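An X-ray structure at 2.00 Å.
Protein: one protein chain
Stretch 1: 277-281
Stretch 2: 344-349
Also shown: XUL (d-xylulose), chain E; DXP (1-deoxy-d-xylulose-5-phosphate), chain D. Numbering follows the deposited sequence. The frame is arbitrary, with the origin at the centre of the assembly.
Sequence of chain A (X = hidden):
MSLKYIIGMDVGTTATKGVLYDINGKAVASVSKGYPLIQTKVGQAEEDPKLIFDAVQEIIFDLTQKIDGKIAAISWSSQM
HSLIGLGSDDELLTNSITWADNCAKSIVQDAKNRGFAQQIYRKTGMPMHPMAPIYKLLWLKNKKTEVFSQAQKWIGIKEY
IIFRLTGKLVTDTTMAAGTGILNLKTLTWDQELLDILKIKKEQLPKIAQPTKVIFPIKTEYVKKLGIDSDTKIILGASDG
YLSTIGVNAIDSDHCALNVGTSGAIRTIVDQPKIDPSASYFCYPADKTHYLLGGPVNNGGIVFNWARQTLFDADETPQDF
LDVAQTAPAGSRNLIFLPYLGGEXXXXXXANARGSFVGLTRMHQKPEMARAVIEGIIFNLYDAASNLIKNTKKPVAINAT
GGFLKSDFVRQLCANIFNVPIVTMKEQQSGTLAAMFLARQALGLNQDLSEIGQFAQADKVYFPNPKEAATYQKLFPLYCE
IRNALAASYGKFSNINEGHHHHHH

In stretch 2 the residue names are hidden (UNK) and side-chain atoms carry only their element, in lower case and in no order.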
# COMPACT_ATOMS: atom_id res chain seq x y z
N SER A 277 27.66 2.68 -1.93
CA SER A 277 26.60 1.68 -2.06
C SER A 277 26.25 1.38 -3.51
O SER A 277 25.26 0.70 -3.79
CB SER A 277 25.36 2.08 -1.26
OG SER A 277 25.18 3.49 -1.21
N ALA A 278 27.08 1.84 -4.44
CA ALA A 278 26.83 1.60 -5.86
C ALA A 278 25.39 1.94 -6.27
O ALA A 278 24.77 1.21 -7.03
CB ALA A 278 27.17 0.16 -6.23
N SER A 279 24.87 3.05 -5.78
CA SER A 279 23.48 3.37 -6.09
C SER A 279 23.32 4.21 -7.35
O SER A 279 22.19 4.41 -7.80
CB SER A 279 22.80 4.04 -4.89
OG SER A 279 23.36 5.31 -4.66
N TYR A 280 24.42 4.69 -7.92
CA TYR A 280 24.36 5.45 -9.17
C TYR A 280 25.55 5.08 -10.06
O TYR A 280 26.60 4.67 -9.56
CB TYR A 280 24.32 6.98 -8.93
CG TYR A 280 25.52 7.53 -8.18
CD1 TYR A 280 26.74 7.73 -8.82
CD2 TYR A 280 25.42 7.85 -6.83
CE1 TYR A 280 27.84 8.23 -8.12
CE2 TYR A 280 26.51 8.35 -6.13
CZ TYR A 280 27.72 8.53 -6.78
OH TYR A 280 28.80 9.02 -6.08
N PHE A 281 25.39 5.22 -11.37
CA PHE A 281 26.47 4.87 -12.26
C PHE A 281 27.44 6.04 -12.37
O PHE A 281 27.09 7.19 -12.07
CB PHE A 281 25.96 4.45 -13.65
CG PHE A 281 25.20 5.55 -14.42
CD1 PHE A 281 25.85 6.70 -14.85
CD2 PHE A 281 23.86 5.39 -14.73
CE1 PHE A 281 25.19 7.67 -15.58
CE2 PHE A 281 23.17 6.38 -15.45
CZ PHE A 281 23.84 7.52 -15.88
N UNK A 344 15.53 0.11 -10.81
CA UNK A 344 16.97 0.32 -10.83
C UNK A 344 17.29 1.40 -9.79
O UNK A 344 17.03 1.17 -8.62
n UNK A 344 15.85 1.65 -16.87
c UNK A 344 17.79 -0.47 -14.59
c UNK A 344 16.88 1.00 -16.34
n UNK A 344 16.72 0.25 -15.25
c UNK A 344 17.48 -0.68 -13.10
c UNK A 344 17.46 0.61 -12.27
n UNK A 344 18.08 1.12 -16.89
N UNK A 345 17.83 2.55 -10.17
CA UNK A 345 18.04 3.58 -9.15
C UNK A 345 16.68 4.02 -8.63
O UNK A 345 15.74 4.08 -9.41
c UNK A 345 18.78 4.78 -9.73
N UNK A 346 16.58 4.32 -7.32
CA UNK A 346 17.66 4.27 -6.33
C UNK A 346 17.84 2.95 -5.56
O UNK A 346 18.87 2.78 -4.91
c UNK A 346 17.26 5.38 -5.36
c UNK A 346 15.32 4.79 -6.69
c UNK A 346 15.77 5.22 -5.28
N UNK A 347 16.88 2.03 -5.62
CA UNK A 347 16.96 0.84 -4.76
C UNK A 347 17.62 -0.41 -5.39
O UNK A 347 18.01 -1.32 -4.67
c UNK A 347 13.34 -0.57 -4.84
c UNK A 347 15.01 1.56 -3.33
c UNK A 347 14.61 0.13 -5.33
c UNK A 347 15.58 0.44 -4.20
N UNK A 348 17.74 -0.44 -6.71
CA UNK A 348 18.39 -1.55 -7.41
C UNK A 348 17.89 -2.90 -6.90
O UNK A 348 18.66 -3.73 -6.41
c UNK A 348 20.79 1.01 -7.45
c UNK A 348 21.40 1.78 -10.93
c UNK A 348 21.22 0.93 -11.99
c UNK A 348 20.65 -0.04 -9.44
c UNK A 348 21.11 1.29 -9.65
c UNK A 348 20.77 -0.39 -11.80
n UNK A 348 21.19 1.90 -8.43
c UNK A 348 20.47 -0.88 -10.54
c UNK A 348 19.93 -1.43 -7.31
c UNK A 348 20.45 -0.19 -8.02
N UNK A 349 16.59 -3.11 -7.03
CA UNK A 349 15.97 -4.38 -6.64
C UNK A 349 14.97 -4.77 -7.72
O UNK A 349 13.91 -4.18 -7.83
o UNK A 349 14.11 -5.54 -3.67
c UNK A 349 14.57 -5.49 -4.83
c UNK A 349 15.25 -4.22 -5.29
o UNK A 349 14.48 -6.44 -5.64
C1 XUL E . 21.54 5.15 -19.29
C2 XUL E . 21.20 3.70 -18.89
C3 XUL E . 20.06 2.93 -19.63
C4 XUL E . 19.57 3.57 -20.94
C5 XUL E . 20.57 3.46 -22.11
O1 XUL E . 21.24 6.02 -18.22
O2 XUL E . 21.79 3.18 -17.97
O3 XUL E . 18.94 2.85 -18.79
O4 XUL E . 18.38 2.91 -21.31
O5 XUL E . 19.93 3.55 -23.35
C1 DXP D . 11.39 -9.78 -13.55
C2 DXP D . 10.47 -8.60 -13.99
C3 DXP D . 11.09 -7.56 -14.95
C4 DXP D . 12.37 -7.01 -14.28
C5 DXP D . 13.06 -5.68 -14.66
O2 DXP D . 9.51 -8.34 -13.35
O3 DXP D . 10.15 -6.67 -15.41
O4 DXP D . 12.22 -7.17 -12.90
O5 DXP D . 13.44 -4.82 -13.62
P DXP D . 14.87 -4.01 -13.44
O2P DXP D . 15.96 -4.99 -12.81
O1P DXP D . 15.24 -3.25 -14.81
O3P DXP D . 14.77 -3.05 -12.40

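Position 344 carries seven side-chain atoms: three carbons in a row, a nitrogen, then a carbon bearing two more nitrogens. An unbranched three-carbon chain ending in a guanidinium identifies Arg-344. Its side chain makes no contact with stretch 1. It reaches instead for d-xylulose, where NH1 of Arg-344 donates a hydrogen bond to O3 of the sugar at 2.7 Å with an N-H...acceptor angle of 158°, the oxygen lying near the guanidinium plane at its edge. NE and NH2 are satisfied elsewhere in the structure.

Position 345 has a single side-chain carbon and nothing beyond it, which defines Ala-345. Its CA-to-CB bond points sideways, and CB of Ala-345 lies 3.9 Å from O of Ser-279, a packing distance.

At 346 there are three side-chain carbons, and one of them lies within bonding distance of the backbone N, closing a five-membered ring. This is Pro-346, and the peptide bond before it is cis. Its CA is 5.9 Å from CA of Ser-279, the nearest CA pair across the stretches. The approach is through backbone: O of Pro-346 lies 4.1 Å from CB of Ser-279.

Position 347 holds four carbons, forked at the first, with one arm two carbons long. The beta-branched, all-carbon pattern gives Ile-347. Its CA-to-CB bond points away from stretch 1, and its side chain makes no contact there.

At 348, one carbon leads into fused five- and six-membered rings containing eight carbons and one nitrogen, an indole. The ring nitrogen lies 2.8 Å from O of Ser-279. The residue is Trp-348, with chi1 at -64° (m) and its CA-to-CB bond directed toward stretch 1. Its backbone N also donates to O of Arg-344 at 2.6 Å, closing a turn around the cis proline.

Position 349 shows two carbons, the second carrying two oxygens: a short carboxylate, Asp-349. Its side chain is out of reach of stretch 1 and takes no part.

The contact is small, burying 161 Å² in total, and Ser-279 and Trp-348 account for 54 Å² each. Its one hydrogen bond across the stretches runs from NE1 of Trp-348 to O of Ser-279 at 2.8 Å and 171°. The acceptor lies at the indole edge, near the ring plane, as expected for a nearly linear N-H...O hydrogen bond, since the indole N-H lies in the ring plane. Ala-345 and Pro-346 add looser packing around Ser-279. The contact therefore rests on one indole N-H of stretch 2 bound to one backbone carbonyl of stretch 1.

Stretch 2 344-349: RAPIWD
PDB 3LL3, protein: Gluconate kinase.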